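Local structure of putative uncharacterized protein PH0242 (3VU1) at residues I429-G434 with P473-E478; A387-R392 with N436-N441. The protein belongs to the AglB oligosaccharyltransferase family and is represented here by its C-terminal globular domain, in which a calcium ion is bound. All blocks are in the same frame, centred on the assembly; numbering follows the deposited sequence.

In the fold
Both contacts are buried packing inside the same antiparallel sheet, their centres about 8 Å apart, and neither has a hydrogen bond between its own segments, though the partly exposed Ile-429 brings interaction 1 nearer the surface. Interaction 1 brings strand 412-431 to strand 464-487 over the intervening strand 385-401; interaction 2 brings that strand to 434-443, which follows 412-431 in the chain. Backbone bonds supply the polar link between the two: Ala-387 N to Ile-429 O and Ile-476 N to Asp-388 O, each 2.8 Å. Interaction 1 packs an aromatic ring against two branched aliphatic chains, whereas interaction 2 is wholly aliphatic. Their apolar surfaces adjoin where Ile-429 CD1 comes 3.8 Å from Leu-389 CB.

Interaction 1 of 2, residues I429-G434 with P473-E478; sequences IKLRPG and PVFIVE
Phe-475 meets Ile-429 and Leu-431 on the buried side of an antiparallel sheet that belongs to the Peripheral 2 region of this oligosaccharyltransferase family. The backbone evidence shows that strands 412-431 and 464-487 are not direct neighbours here: the closest CA atoms, those of Ile-429 and Phe-475, are 9.0 Å apart, and no hydrogen bond joins the segments. Strand 385-401 runs between them, with Ile-429 paired to Ala-387 on one edge and Val-474 to Tyr-390 on the other. The short side chain of Ala-387, which also touches Phe-475, sits between the two strands, and the larger side chains meet across it.

The packing itself is apolar. All three residues direct their CB atoms toward the opposite segment, and together the segments bury 138 Å². Phe-475, itself buried, also touches Leu-377 and Val-379 of strand 372-381.

Charge stays at the margin. Beyond Leu-431 the chain leaves the strand, and Arg-432 forms a salt bridge with Glu-384 while Pro-433 CD lies over one face of its guanidinium, toward the rim.

Within the apolar group, the extended chain of Ile-429 (chi2 172°) crosses the phenylalanine side chain at about a right angle and carries CD1 to 4.0 Å from Phe-475 CE2. The adjoining ring carbon, Phe-475 CD2, receives Leu-431 CD1 obliquely at 4.2 Å.

Interaction 2 of 2, residues A387-R392 with N436-N441; sequences ADLYLR and NEIVVN
Asn-436 ND2 is gripped by the carbonyl oxygen of Arg-432 and more weakly by that of Val-379, at the start of strand 434-443 and well away from the apolar contact farther along it, where Leu-389 meets Ile-438 and Val-440. Neither bond crosses to 387-392. Strands 385-401 and 434-443 are not paired neighbours, so this is side-chain packing between non-adjacent strands of the Peripheral 2 region: the nearest CA atoms, in Leu-389 and Val-440, are 9.5 Å apart.

One methyl of Leu-389 does all the touching on its side. With CG anti to the backbone N (chi1 169°), the chain extends toward 436-441, and CD2 comes 3.9 Å from Val-440 CG2 and 4.2 Å from Ile-438 CG2. The two partners, separated by the outward-turned Val-439, send their CB atoms to the same side of their strand. Leu-389 runs past Ile-438 in the opposite direction but meets Val-440 at a slant.

The backbone of Leu-389 is bonded to Leu-425 and Lys-426 of strand 412-431, which fixes the base of the side chain. With 82 Å² buried and only methyl-to-methyl approaches, cohesion between 387-392 and 436-441 rests on dispersion and the exclusion of water.

Interaction 1 of 2, residues I429-G434 with P473-E478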
ATOM      1  N   ILE A 429      -6.159 -24.549 -16.511  1.00 53.48           N
ATOM      2  CA  ILE A 429      -7.184 -24.912 -15.536  1.00 54.80           C
ATOM      3  C   ILE A 429      -8.380 -23.981 -15.683  1.00 58.00           C
ATOM      4  O   ILE A 429      -8.220 -22.760 -15.692  1.00 68.47           O
ATOM      5  CB  ILE A 429      -6.669 -24.822 -14.091  1.00 51.91           C
ATOM      6  CG1 ILE A 429      -5.424 -25.690 -13.929  1.00 51.16           C
ATOM      7  CG2 ILE A 429      -7.771 -25.228 -13.115  1.00 50.91           C
ATOM      8  CD1 ILE A 429      -4.721 -25.535 -12.598  1.00 52.10           C
ATOM      9  N   LYS A 430      -9.571 -24.551 -15.806  1.00 58.74           N
ATOM     10  CA  LYS A 430     -10.797 -23.761 -15.844  1.00 60.60           C
ATOM     11  C   LYS A 430     -11.323 -23.560 -14.445  1.00 55.79           C
ATOM     12  O   LYS A 430     -11.898 -24.468 -13.879  1.00 64.13           O
ATOM     13  CB  LYS A 430     -11.860 -24.432 -16.726  1.00 61.97           C
ATOM     14  CG  LYS A 430     -11.824 -24.036 -18.204  1.00 72.10           C
ATOM     15  CD  LYS A 430     -12.967 -24.712 -18.967  1.00 84.82           C
ATOM     16  CE  LYS A 430     -13.641 -23.794 -19.987  1.00 87.59           C
ATOM     17  NZ  LYS A 430     -12.787 -23.569 -21.188  1.00 94.07           N
ATOM     18  N   LEU A 431     -11.127 -22.374 -13.880  1.00 55.34           N
ATOM     19  CA  LEU A 431     -11.711 -22.054 -12.564  1.00 54.26           C
ATOM     20  C   LEU A 431     -13.150 -21.535 -12.628  1.00 55.26           C
ATOM     21  O   LEU A 431     -13.525 -20.836 -13.572  1.00 57.57           O
ATOM     22  CB  LEU A 431     -10.849 -21.054 -11.816  1.00 49.05           C
ATOM     23  CG  LEU A 431      -9.417 -21.492 -11.588  1.00 48.20           C
ATOM     24  CD1 LEU A 431      -8.667 -20.340 -10.940  1.00 47.65           C
ATOM     25  CD2 LEU A 431      -9.393 -22.725 -10.703  1.00 48.07           C
ATOM     26  N   ARG A 432     -13.936 -21.878 -11.607  1.00 56.70           N
ATOM     27  CA  ARG A 432     -15.366 -21.535 -11.527  1.00 59.84           C
ATOM     28  C   ARG A 432     -15.606 -20.658 -10.305  1.00 56.04           C
ATOM     29  O   ARG A 432     -15.063 -20.928  -9.233  1.00 53.54           O
ATOM     30  CB  ARG A 432     -16.262 -22.792 -11.391  1.00 63.26           C
ATOM     31  CG  ARG A 432     -15.945 -23.967 -12.316  1.00 76.20           C
ATOM     32  CD  ARG A 432     -16.855 -24.029 -13.539  1.00 83.22           C
ATOM     33  NE  ARG A 432     -16.830 -22.775 -14.294  1.00 90.16           N
ATOM     34  CZ  ARG A 432     -17.906 -22.049 -14.610  1.00 92.22           C
ATOM     35  NH1 ARG A 432     -19.130 -22.447 -14.270  1.00 91.71           N
ATOM     36  NH2 ARG A 432     -17.750 -20.918 -15.284  1.00 92.47           N
ATOM     37  N   PRO A 433     -16.447 -19.623 -10.449  1.00 52.99           N
ATOM     38  CA  PRO A 433     -16.788 -18.811  -9.292  1.00 52.52           C
ATOM     39  C   PRO A 433     -17.169 -19.697  -8.114  1.00 53.44           C
ATOM     40  O   PRO A 433     -17.999 -20.584  -8.281  1.00 57.04           O
ATOM     41  CB  PRO A 433     -18.007 -18.029  -9.774  1.00 50.72           C
ATOM     42  CG  PRO A 433     -17.798 -17.900 -11.245  1.00 49.65           C
ATOM     43  CD  PRO A 433     -17.148 -19.178 -11.672  1.00 50.61           C
ATOM     44  N   GLY A 434     -16.568 -19.456  -6.947  1.00 52.03           N
ATOM     45  CA  GLY A 434     -16.774 -20.286  -5.762  1.00 51.45           C
ATOM     46  C   GLY A 434     -15.595 -21.220  -5.540  1.00 57.00           C
ATOM     47  O   GLY A 434     -14.486 -20.965  -6.025  1.00 56.74           O
ATOM     48  N   PRO A 473       1.597 -22.289  -3.947  1.00 37.57           N
ATOM     49  CA  PRO A 473       0.904 -22.463  -5.196  1.00 39.05           C
ATOM     50  C   PRO A 473       0.237 -21.141  -5.585  1.00 41.53           C
ATOM     51  O   PRO A 473      -0.298 -20.447  -4.727  1.00 45.76           O
ATOM     52  CB  PRO A 473      -0.119 -23.525  -4.865  1.00 36.94           C
ATOM     53  CG  PRO A 473      -0.453 -23.243  -3.453  1.00 39.41           C
ATOM     54  CD  PRO A 473       0.852 -22.865  -2.825  1.00 37.39           C
ATOM     55  N   VAL A 474       0.317 -20.783  -6.860  1.00 43.11           N
ATOM     56  CA  VAL A 474      -0.139 -19.482  -7.343  1.00 45.02           C
ATOM     57  C   VAL A 474      -0.844 -19.718  -8.676  1.00 45.27           C
ATOM     58  O   VAL A 474      -0.298 -20.392  -9.568  1.00 44.41           O
ATOM     59  CB  VAL A 474       1.054 -18.487  -7.506  1.00 44.66           C
ATOM     60  CG1 VAL A 474       0.650 -17.234  -8.258  1.00 41.96           C
ATOM     61  CG2 VAL A 474       1.620 -18.096  -6.153  1.00 43.10           C
ATOM     62  N   PHE A 475      -2.059 -19.177  -8.790  1.00 42.34           N
ATOM     63  CA  PHE A 475      -2.843 -19.274 -10.014  1.00 40.81           C
ATOM     64  C   PHE A 475      -2.707 -17.999 -10.811  1.00 39.73           C
ATOM     65  O   PHE A 475      -3.108 -16.949 -10.332  1.00 42.28           O
ATOM     66  CB  PHE A 475      -4.302 -19.530  -9.685  1.00 38.14           C
ATOM     67  CG  PHE A 475      -4.551 -20.875  -9.093  1.00 38.11           C
ATOM     68  CD1 PHE A 475      -4.353 -21.108  -7.725  1.00 38.12           C
ATOM     69  CD2 PHE A 475      -4.976 -21.934  -9.901  1.00 40.65           C
ATOM     70  CE1 PHE A 475      -4.588 -22.373  -7.170  1.00 36.64           C
ATOM     71  CE2 PHE A 475      -5.194 -23.208  -9.354  1.00 41.07           C
ATOM     72  CZ  PHE A 475      -5.005 -23.422  -7.986  1.00 38.70           C
ATOM     73  N   ILE A 476      -2.133 -18.094 -12.011  1.00 39.42           N
ATOM     74  CA  ILE A 476      -1.942 -16.932 -12.889  1.00 40.18           C
ATOM     75  C   ILE A 476      -3.003 -16.870 -13.989  1.00 41.86           C
ATOM     76  O   ILE A 476      -3.225 -17.840 -14.686  1.00 44.53           O
ATOM     77  CB  ILE A 476      -0.538 -16.898 -13.528  1.00 37.48           C
ATOM     78  CG1 ILE A 476       0.546 -16.892 -12.454  1.00 35.72           C
ATOM     79  CG2 ILE A 476      -0.387 -15.685 -14.444  1.00 36.31           C
ATOM     80  CD1 ILE A 476       0.353 -15.842 -11.395  1.00 36.83           C
ATOM     81  N   VAL A 477      -3.654 -15.719 -14.124  1.00 42.28           N
ATOM     82  CA  VAL A 477      -4.710 -15.497 -15.107  1.00 40.68           C
ATOM     83  C   VAL A 477      -4.520 -14.121 -15.724  1.00 43.28           C
ATOM     84  O   VAL A 477      -3.714 -13.324 -15.205  1.00 45.41           O
ATOM     85  CB  VAL A 477      -6.094 -15.538 -14.445  1.00 40.52           C
ATOM     86  CG1 VAL A 477      -6.349 -16.892 -13.806  1.00 39.01           C
ATOM     87  CG2 VAL A 477      -6.233 -14.433 -13.405  1.00 40.83           C
ATOM     88  N   GLU A 478      -5.228 -13.841 -16.831  1.00 46.71           N
ATOM     89  CA  GLU A 478      -5.417 -12.449 -17.289  1.00 45.90           C
ATOM     90  C   GLU A 478      -6.360 -11.850 -16.286  1.00 43.32           C
ATOM     91  O   GLU A 478      -7.502 -12.292 -16.157  1.00 40.97           O
ATOM     92  CB  GLU A 478      -6.041 -12.330 -18.674  1.00 45.70           C
ATOM     93  CG  GLU A 478      -5.040 -12.198 -19.814  1.00 56.96           C
ATOM     94  CD  GLU A 478      -4.415 -10.810 -19.981  1.00 61.43           C
ATOM     95  OE1 GLU A 478      -3.170 -10.703 -19.851  1.00 61.11           O
ATOM     96  OE2 GLU A 478      -5.142  -9.833 -20.283  1.00 62.86           O
TER

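Interaction 2 of 2, residues A387-R392 with N436-N441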
ATOM      1  N   ALA A 387      -6.690 -20.424 -15.726  1.00 52.37           N
ATOM      2  CA  ALA A 387      -5.459 -20.196 -14.989  1.00 51.67           C
ATOM      3  C   ALA A 387      -4.360 -21.174 -15.357  1.00 48.52           C
ATOM      4  O   ALA A 387      -4.618 -22.260 -15.842  1.00 49.34           O
ATOM      5  CB  ALA A 387      -5.730 -20.264 -13.490  1.00 53.36           C
ATOM      6  N   ASP A 388      -3.133 -20.738 -15.143  1.00 48.78           N
ATOM      7  CA  ASP A 388      -1.984 -21.601 -15.042  1.00 53.04           C
ATOM      8  C   ASP A 388      -1.644 -21.701 -13.548  1.00 57.59           C
ATOM      9  O   ASP A 388      -1.867 -20.741 -12.790  1.00 57.33           O
ATOM     10  CB  ASP A 388      -0.822 -21.007 -15.834  1.00 55.37           C
ATOM     11  CG  ASP A 388      -1.081 -21.001 -17.341  1.00 59.55           C
ATOM     12  OD1 ASP A 388      -0.249 -20.418 -18.077  1.00 58.06           O
ATOM     13  OD2 ASP A 388      -2.113 -21.577 -17.782  1.00 62.39           O
ATOM     14  N   LEU A 389      -1.152 -22.865 -13.116  1.00 55.74           N
ATOM     15  CA  LEU A 389      -0.765 -23.059 -11.719  1.00 49.73           C
ATOM     16  C   LEU A 389       0.744 -23.162 -11.599  1.00 46.64           C
ATOM     17  O   LEU A 389       1.343 -24.000 -12.251  1.00 51.09           O
ATOM     18  CB  LEU A 389      -1.431 -24.305 -11.158  1.00 48.45           C
ATOM     19  CG  LEU A 389      -0.980 -24.840  -9.791  1.00 52.42           C
ATOM     20  CD1 LEU A 389      -1.127 -23.805  -8.675  1.00 48.23           C
ATOM     21  CD2 LEU A 389      -1.701 -26.152  -9.457  1.00 47.53           C
ATOM     22  N   TYR A 390       1.362 -22.316 -10.782  1.00 40.95           N
ATOM     23  CA  TYR A 390       2.805 -22.398 -10.594  1.00 42.00           C
ATOM     24  C   TYR A 390       3.167 -22.717  -9.157  1.00 43.61           C
ATOM     25  O   TYR A 390       2.331 -22.601  -8.245  1.00 42.49           O
ATOM     26  CB  TYR A 390       3.500 -21.074 -10.937  1.00 41.70           C
ATOM     27  CG  TYR A 390       3.457 -20.653 -12.376  1.00 43.57           C
ATOM     28  CD1 TYR A 390       2.291 -20.118 -12.935  1.00 43.57           C
ATOM     29  CD2 TYR A 390       4.590 -20.753 -13.176  1.00 40.19           C
ATOM     30  CE1 TYR A 390       2.258 -19.714 -14.256  1.00 43.15           C
ATOM     31  CE2 TYR A 390       4.555 -20.358 -14.494  1.00 41.41           C
ATOM     32  CZ  TYR A 390       3.395 -19.841 -15.027  1.00 42.40           C
ATOM     33  OH  TYR A 390       3.367 -19.450 -16.342  1.00 43.68           O
ATOM     34  N   LEU A 391       4.429 -23.086  -8.960  1.00 41.22           N
ATOM     35  CA  LEU A 391       5.008 -23.040  -7.641  1.00 42.59           C
ATOM     36  C   LEU A 391       5.869 -21.800  -7.635  1.00 44.16           C
ATOM     37  O   LEU A 391       6.706 -21.615  -8.536  1.00 44.99           O
ATOM     38  CB  LEU A 391       5.844 -24.285  -7.319  1.00 41.62           C
ATOM     39  CG  LEU A 391       5.155 -25.652  -7.128  1.00 44.92           C
ATOM     40  CD1 LEU A 391       6.189 -26.623  -6.564  1.00 45.93           C
ATOM     41  CD2 LEU A 391       3.916 -25.612  -6.232  1.00 40.27           C
ATOM     42  N   ARG A 392       5.647 -20.957  -6.624  1.00 41.90           N
ATOM     43  CA  ARG A 392       6.299 -19.663  -6.533  1.00 41.78           C
ATOM     44  C   ARG A 392       7.117 -19.572  -5.276  1.00 39.84           C
ATOM     45  O   ARG A 392       6.651 -19.946  -4.206  1.00 40.60           O
ATOM     46  CB  ARG A 392       5.274 -18.507  -6.556  1.00 38.41           C
ATOM     47  CG  ARG A 392       5.920 -17.166  -6.911  1.00 39.21           C
ATOM     48  CD  ARG A 392       5.005 -15.992  -6.638  1.00 39.45           C
ATOM     49  NE  ARG A 392       4.525 -16.013  -5.259  1.00 39.06           N
ATOM     50  CZ  ARG A 392       3.411 -15.425  -4.833  1.00 35.52           C
ATOM     51  NH1 ARG A 392       2.624 -14.752  -5.668  1.00 34.91           N
ATOM     52  NH2 ARG A 392       3.078 -15.540  -3.571  1.00 34.10           N
ATOM     53  N   ASN A 436     -13.100 -24.423  -5.881  1.00 59.17           N
ATOM     54  CA  ASN A 436     -12.563 -25.218  -6.974  1.00 56.72           C
ATOM     55  C   ASN A 436     -11.618 -26.247  -6.420  1.00 57.45           C
ATOM     56  O   ASN A 436     -10.658 -25.873  -5.757  1.00 58.86           O
ATOM     57  CB  ASN A 436     -11.755 -24.340  -7.916  1.00 56.92           C
ATOM     58  CG  ASN A 436     -12.613 -23.453  -8.762  1.00 59.50           C
ATOM     59  OD1 ASN A 436     -12.947 -23.806  -9.893  1.00 59.88           O
ATOM     60  ND2 ASN A 436     -12.982 -22.291  -8.226  1.00 58.64           N
ATOM     61  N   GLU A 437     -11.860 -27.530  -6.692  1.00 58.40           N
ATOM     62  CA  GLU A 437     -10.931 -28.580  -6.253  1.00 59.00           C
ATOM     63  C   GLU A 437      -9.908 -28.846  -7.324  1.00 56.17           C
ATOM     64  O   GLU A 437     -10.253 -28.994  -8.490  1.00 57.84           O
ATOM     65  CB  GLU A 437     -11.653 -29.873  -5.941  1.00 67.84           C
ATOM     66  CG  GLU A 437     -12.389 -29.887  -4.622  1.00 76.08           C
ATOM     67  CD  GLU A 437     -13.382 -31.028  -4.565  1.00 89.30           C
ATOM     68  OE1 GLU A 437     -12.968 -32.201  -4.732  1.00100.12           O
ATOM     69  OE2 GLU A 437     -14.583 -30.751  -4.365  1.00 94.92           O
ATOM     70  N   ILE A 438      -8.644 -28.902  -6.927  1.00 55.72           N
ATOM     71  CA  ILE A 438      -7.559 -29.054  -7.879  1.00 56.76           C
ATOM     72  C   ILE A 438      -6.615 -30.169  -7.455  1.00 58.18           C
ATOM     73  O   ILE A 438      -6.190 -30.228  -6.291  1.00 55.12           O
ATOM     74  CB  ILE A 438      -6.816 -27.711  -8.128  1.00 58.85           C
ATOM     75  CG1 ILE A 438      -7.487 -26.933  -9.259  1.00 57.68           C
ATOM     76  CG2 ILE A 438      -5.368 -27.928  -8.537  1.00 58.83           C
ATOM     77  CD1 ILE A 438      -8.596 -26.023  -8.794  1.00 60.82           C
ATOM     78  N   VAL A 439      -6.307 -31.048  -8.418  1.00 56.42           N
ATOM     79  CA  VAL A 439      -5.415 -32.179  -8.197  1.00 55.94           C
ATOM     80  C   VAL A 439      -4.364 -32.264  -9.307  1.00 55.81           C
ATOM     81  O   VAL A 439      -4.706 -32.257 -10.486  1.00 57.18           O
ATOM     82  CB  VAL A 439      -6.202 -33.508  -8.114  1.00 59.90           C
ATOM     83  CG1 VAL A 439      -5.281 -34.623  -7.629  1.00 64.23           C
ATOM     84  CG2 VAL A 439      -7.425 -33.382  -7.195  1.00 57.00           C
ATOM     85  N   VAL A 440      -3.087 -32.329  -8.930  1.00 53.43           N
ATOM     86  CA  VAL A 440      -1.984 -32.306  -9.902  1.00 53.71           C
ATOM     87  C   VAL A 440      -0.756 -33.003  -9.331  1.00 54.93           C
ATOM     88  O   VAL A 440      -0.613 -33.104  -8.101  1.00 50.67           O
ATOM     89  CB  VAL A 440      -1.576 -30.862 -10.364  1.00 54.11           C
ATOM     90  CG1 VAL A 440      -2.664 -30.212 -11.213  1.00 53.86           C
ATOM     91  CG2 VAL A 440      -1.191 -29.967  -9.185  1.00 52.38           C
ATOM     92  N   ASN A 441       0.117 -33.481 -10.229  1.00 60.79           N
ATOM     93  CA  ASN A 441       1.430 -34.020  -9.852  1.00 65.99           C
ATOM     94  C   ASN A 441       2.447 -32.899  -9.768  1.00 66.75           C
ATOM     95  O   ASN A 441       2.528 -32.052 -10.668  1.00 67.71           O
ATOM     96  CB  ASN A 441       1.915 -35.077 -10.850  1.00 74.26           C
ATOM     97  CG  ASN A 441       1.173 -36.405 -10.728  1.00 82.03           C
ATOM     98  OD1 ASN A 441       0.582 -36.734  -9.687  1.00 81.97           O
ATOM     99  ND2 ASN A 441       1.217 -37.186 -11.800  1.00 81.24           N
TER